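Local coordinates for Gp15 protein (Listeria phage PSA, PDB 6R5W) that probably recognises the Listeria cell surface as the homotrimeric receptor binding protein of the phage, this piece holding its coiled-coil helices and C-terminal beta domain, at residues A126-I139 with V150-I164. Residues are numbered along the deposited sequence; the frame is centred on the assembly and turned at random.
With CD (cadmium ion), chain E.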
# COMPACT_ATOMS: atom_id res chain seq x y z
N ALA A 126 12.02 14.04 -20.29
CA ALA A 126 11.87 12.70 -20.88
C ALA A 126 13.09 12.43 -21.77
O ALA A 126 13.69 13.35 -22.40
CB ALA A 126 10.62 12.57 -21.69
N ALA A 127 13.48 11.17 -21.85
CA ALA A 127 14.50 10.80 -22.81
C ALA A 127 13.92 10.65 -24.21
O ALA A 127 12.79 10.21 -24.39
CB ALA A 127 15.20 9.48 -22.40
N GLN A 128 14.74 10.94 -25.21
CA GLN A 128 14.47 10.47 -26.56
C GLN A 128 15.33 9.23 -26.81
O GLN A 128 16.31 8.95 -26.09
CB GLN A 128 14.75 11.55 -27.62
CG GLN A 128 13.89 12.78 -27.45
CD GLN A 128 13.93 13.67 -28.76
OE1 GLN A 128 14.87 14.47 -28.93
NE2 GLN A 128 12.98 13.48 -29.61
N GLN A 129 14.94 8.51 -27.84
CA GLN A 129 15.57 7.24 -28.21
C GLN A 129 16.85 7.47 -29.00
O GLN A 129 16.91 7.25 -30.21
CB GLN A 129 14.53 6.46 -28.95
CG GLN A 129 14.98 4.98 -29.32
CD GLN A 129 13.95 4.22 -30.07
OE1 GLN A 129 12.76 4.33 -29.85
NE2 GLN A 129 14.41 3.50 -31.10
N SER A 130 17.88 7.93 -28.30
CA SER A 130 19.08 8.40 -28.97
C SER A 130 20.31 8.34 -28.10
O SER A 130 20.26 8.58 -26.89
CB SER A 130 18.87 9.86 -29.48
OG SER A 130 20.11 10.45 -29.90
N THR A 131 21.45 8.08 -28.75
CA THR A 131 22.73 8.11 -28.07
C THR A 131 23.26 9.50 -27.85
O THR A 131 24.24 9.64 -27.13
CB THR A 131 23.78 7.27 -28.86
OG1 THR A 131 23.95 7.82 -30.16
CG2 THR A 131 23.29 5.85 -28.97
N ALA A 132 22.67 10.52 -28.48
CA ALA A 132 23.05 11.90 -28.21
C ALA A 132 22.22 12.40 -27.02
O ALA A 132 20.98 12.47 -27.12
CB ALA A 132 22.80 12.79 -29.44
N ALA A 133 22.90 12.77 -25.93
CA ALA A 133 22.20 13.19 -24.72
C ALA A 133 21.50 14.54 -24.85
O ALA A 133 20.64 14.89 -24.01
CB ALA A 133 23.18 13.26 -23.55
N SER A 134 21.83 15.32 -25.88
CA SER A 134 21.03 16.51 -26.17
C SER A 134 19.66 16.18 -26.75
O SER A 134 18.77 17.07 -26.81
CB SER A 134 21.78 17.41 -27.16
OG SER A 134 22.07 16.64 -28.37
N ASN A 135 19.41 14.95 -27.16
CA ASN A 135 18.09 14.51 -27.60
C ASN A 135 17.27 14.02 -26.40
O ASN A 135 17.15 12.82 -26.12
CB ASN A 135 18.18 13.46 -28.70
CG ASN A 135 18.62 14.06 -30.06
OD1 ASN A 135 18.39 15.24 -30.32
ND2 ASN A 135 19.28 13.28 -30.90
N GLN A 136 16.62 15.00 -25.73
CA GLN A 136 15.68 14.79 -24.63
C GLN A 136 14.50 15.72 -24.92
O GLN A 136 14.54 16.50 -25.88
CB GLN A 136 16.38 15.11 -23.31
CG GLN A 136 17.62 14.16 -23.16
CD GLN A 136 18.19 14.15 -21.77
OE1 GLN A 136 18.36 15.17 -21.14
NE2 GLN A 136 18.58 13.01 -21.30
N ALA A 137 13.50 15.69 -24.05
CA ALA A 137 12.23 16.37 -24.30
C ALA A 137 11.73 17.02 -23.02
O ALA A 137 11.92 16.52 -21.91
CB ALA A 137 11.21 15.43 -24.85
N ASN A 138 11.07 18.17 -23.21
CA ASN A 138 10.24 18.79 -22.19
C ASN A 138 8.79 18.44 -22.51
O ASN A 138 8.25 18.88 -23.55
CB ASN A 138 10.42 20.31 -22.16
CG ASN A 138 11.78 20.73 -21.65
OD1 ASN A 138 12.41 20.06 -20.82
ND2 ASN A 138 12.27 21.88 -22.16
N ILE A 139 8.12 17.69 -21.62
CA ILE A 139 6.78 17.20 -21.86
C ILE A 139 5.86 17.82 -20.79
O ILE A 139 6.17 17.77 -19.60
CB ILE A 139 6.69 15.65 -21.83
CG1 ILE A 139 7.63 15.08 -22.88
CG2 ILE A 139 5.27 15.22 -22.00
CD1 ILE A 139 7.52 13.51 -23.02
N VAL A 150 6.41 19.55 -25.82
CA VAL A 150 6.65 20.97 -26.02
C VAL A 150 8.04 21.27 -26.52
O VAL A 150 8.23 22.19 -27.31
CB VAL A 150 6.38 21.70 -24.67
CG1 VAL A 150 7.00 23.08 -24.67
CG2 VAL A 150 4.90 21.76 -24.40
N GLY A 151 9.05 20.51 -26.10
CA GLY A 151 10.39 20.71 -26.62
C GLY A 151 11.05 19.39 -26.83
O GLY A 151 10.86 18.49 -26.01
N VAL A 152 11.79 19.24 -27.95
CA VAL A 152 12.51 18.00 -28.24
C VAL A 152 13.88 18.38 -28.81
O VAL A 152 14.05 19.38 -29.53
CB VAL A 152 11.78 17.04 -29.19
CG1 VAL A 152 10.53 16.46 -28.62
CG2 VAL A 152 11.44 17.75 -30.58
N GLY A 153 14.86 17.53 -28.53
CA GLY A 153 16.17 17.72 -29.13
C GLY A 153 16.10 17.57 -30.64
O GLY A 153 16.79 18.29 -31.39
N SER A 154 15.30 16.63 -31.09
CA SER A 154 15.09 16.38 -32.52
C SER A 154 13.70 15.86 -32.80
O SER A 154 13.27 14.84 -32.22
CB SER A 154 16.15 15.36 -33.06
OG SER A 154 15.68 14.88 -34.33
N VAL A 155 13.00 16.52 -33.75
CA VAL A 155 11.65 16.06 -34.08
C VAL A 155 11.63 14.71 -34.78
O VAL A 155 10.55 14.10 -34.89
CB VAL A 155 10.89 17.07 -34.95
CG1 VAL A 155 10.84 18.43 -34.23
CG2 VAL A 155 11.55 17.19 -36.32
N ASP A 156 12.78 14.25 -35.26
CA ASP A 156 12.84 12.99 -36.01
C ASP A 156 13.25 11.79 -35.16
O ASP A 156 13.41 10.70 -35.70
CB ASP A 156 13.86 13.12 -37.14
CG ASP A 156 13.46 14.18 -38.13
OD1 ASP A 156 12.28 14.19 -38.51
OD2 ASP A 156 14.31 15.03 -38.46
N VAL A 157 13.38 11.95 -33.86
CA VAL A 157 13.80 10.87 -32.93
C VAL A 157 12.62 10.55 -32.04
O VAL A 157 11.84 11.44 -31.68
CB VAL A 157 15.02 11.30 -32.12
CG1 VAL A 157 15.41 10.28 -31.05
CG2 VAL A 157 16.21 11.53 -33.09
N ASN A 158 12.43 9.26 -31.74
CA ASN A 158 11.28 8.89 -30.96
C ASN A 158 11.44 9.46 -29.54
O ASN A 158 12.55 9.73 -29.07
CB ASN A 158 11.12 7.35 -30.85
CG ASN A 158 10.86 6.66 -32.20
OD1 ASN A 158 10.55 7.30 -33.19
ND2 ASN A 158 10.96 5.33 -32.21
N THR A 159 10.31 9.63 -28.86
CA THR A 159 10.28 10.23 -27.53
C THR A 159 9.63 9.28 -26.51
O THR A 159 8.53 8.75 -26.73
CB THR A 159 9.52 11.57 -27.58
OG1 THR A 159 10.29 12.47 -28.41
CG2 THR A 159 9.45 12.19 -26.23
N GLY A 160 10.32 9.06 -25.37
CA GLY A 160 9.79 8.16 -24.37
C GLY A 160 8.78 8.78 -23.42
O GLY A 160 8.88 9.96 -23.09
N LEU A 161 7.81 7.98 -22.98
CA LEU A 161 6.80 8.42 -22.01
C LEU A 161 6.96 7.75 -20.64
O LEU A 161 6.14 7.99 -19.74
CB LEU A 161 5.39 8.13 -22.51
CG LEU A 161 4.98 8.69 -23.87
CD1 LEU A 161 3.55 8.40 -24.10
CD2 LEU A 161 5.27 10.18 -23.93
N ASP A 162 7.99 6.91 -20.46
CA ASP A 162 8.13 6.07 -19.28
C ASP A 162 8.41 6.82 -17.99
O ASP A 162 8.33 6.21 -16.93
CB ASP A 162 9.26 5.03 -19.55
CG ASP A 162 8.97 4.19 -20.75
OD1 ASP A 162 7.94 3.51 -20.70
OD2 ASP A 162 9.75 4.22 -21.78
N GLY A 163 8.73 8.12 -18.02
CA GLY A 163 8.95 8.89 -16.83
C GLY A 163 7.76 9.69 -16.32
O GLY A 163 7.84 10.39 -15.32
N ILE A 164 6.61 9.58 -16.94
CA ILE A 164 5.45 10.36 -16.55
C ILE A 164 4.70 9.58 -15.47
O ILE A 164 4.01 8.58 -15.75
CB ILE A 164 4.56 10.65 -17.77
CG1 ILE A 164 5.36 11.43 -18.83
CG2 ILE A 164 3.34 11.48 -17.28
CD1 ILE A 164 4.62 11.52 -20.08
CD CD E . 18.77 17.44 -21.20
O HOH W 1 20.85 16.87 -22.10
O HOH W 2 18.18 18.26 -23.54
O HOH W 3 19.78 19.63 -20.98
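The methyl of Ala126 lies against the Gly160 carbonyl, and Ala127 O takes the backbone N-H of Gly160 at 2.9 Å. Gln128 then sends its extended chain across the contact, CG anti to the carbonyl carbon (chi1 -62°), and its terminal amide is gripped from several directions. NE2 donates to Ser154 O at 3.0 Å, almost straight and in the amide plane, and to Thr159 OG1, which is tilted from that plane. OE1 receives Ser154 N on a lone pair in the carbonyl plane, 3.1 Å away. These three bonds fix the rotation of the buried amide and tie the 154-157 turn to the next strand. Gln129 N hydrogen-bonds to Asn158 O; the two side chains run alongside each other, with amide planes 82° apart, and Asn158 ND2 reaches Gln129 OE1 from above its carbonyl plane. Val157 CG1 packs 3.5 Å from Gln129 O. Ser130 OG accepts Ala132 N in an ST turn and also Asn135 ND2, while Asn135 OD1 lies against the Gly153-Ser154 peptide, 3.3 Å from Gly153 C. Gln136 O receives Gly153 N, whereas Gln136 OE1 binds cadmium at 2.3 Å together with Gln136 of both other subunits and three waters. Ala137 CB rests on Val152 CG1 and Thr159 CG2. Asn138 O accepts both Val150 N and Gly151 N, and its side-chain amide hydrogen-bonds to Gln136 of a neighbouring subunit. Ile139 CD1 meets Thr159 CG2 tip to tip and also touches Leu161 CD2. Strands 136-141 and 146-152 form an antiparallel hairpin with a classic bulge; bonds around Ala127 and Gln128 join its four-stranded sheet to strand 159-167 of the domain's other antiparallel sheet.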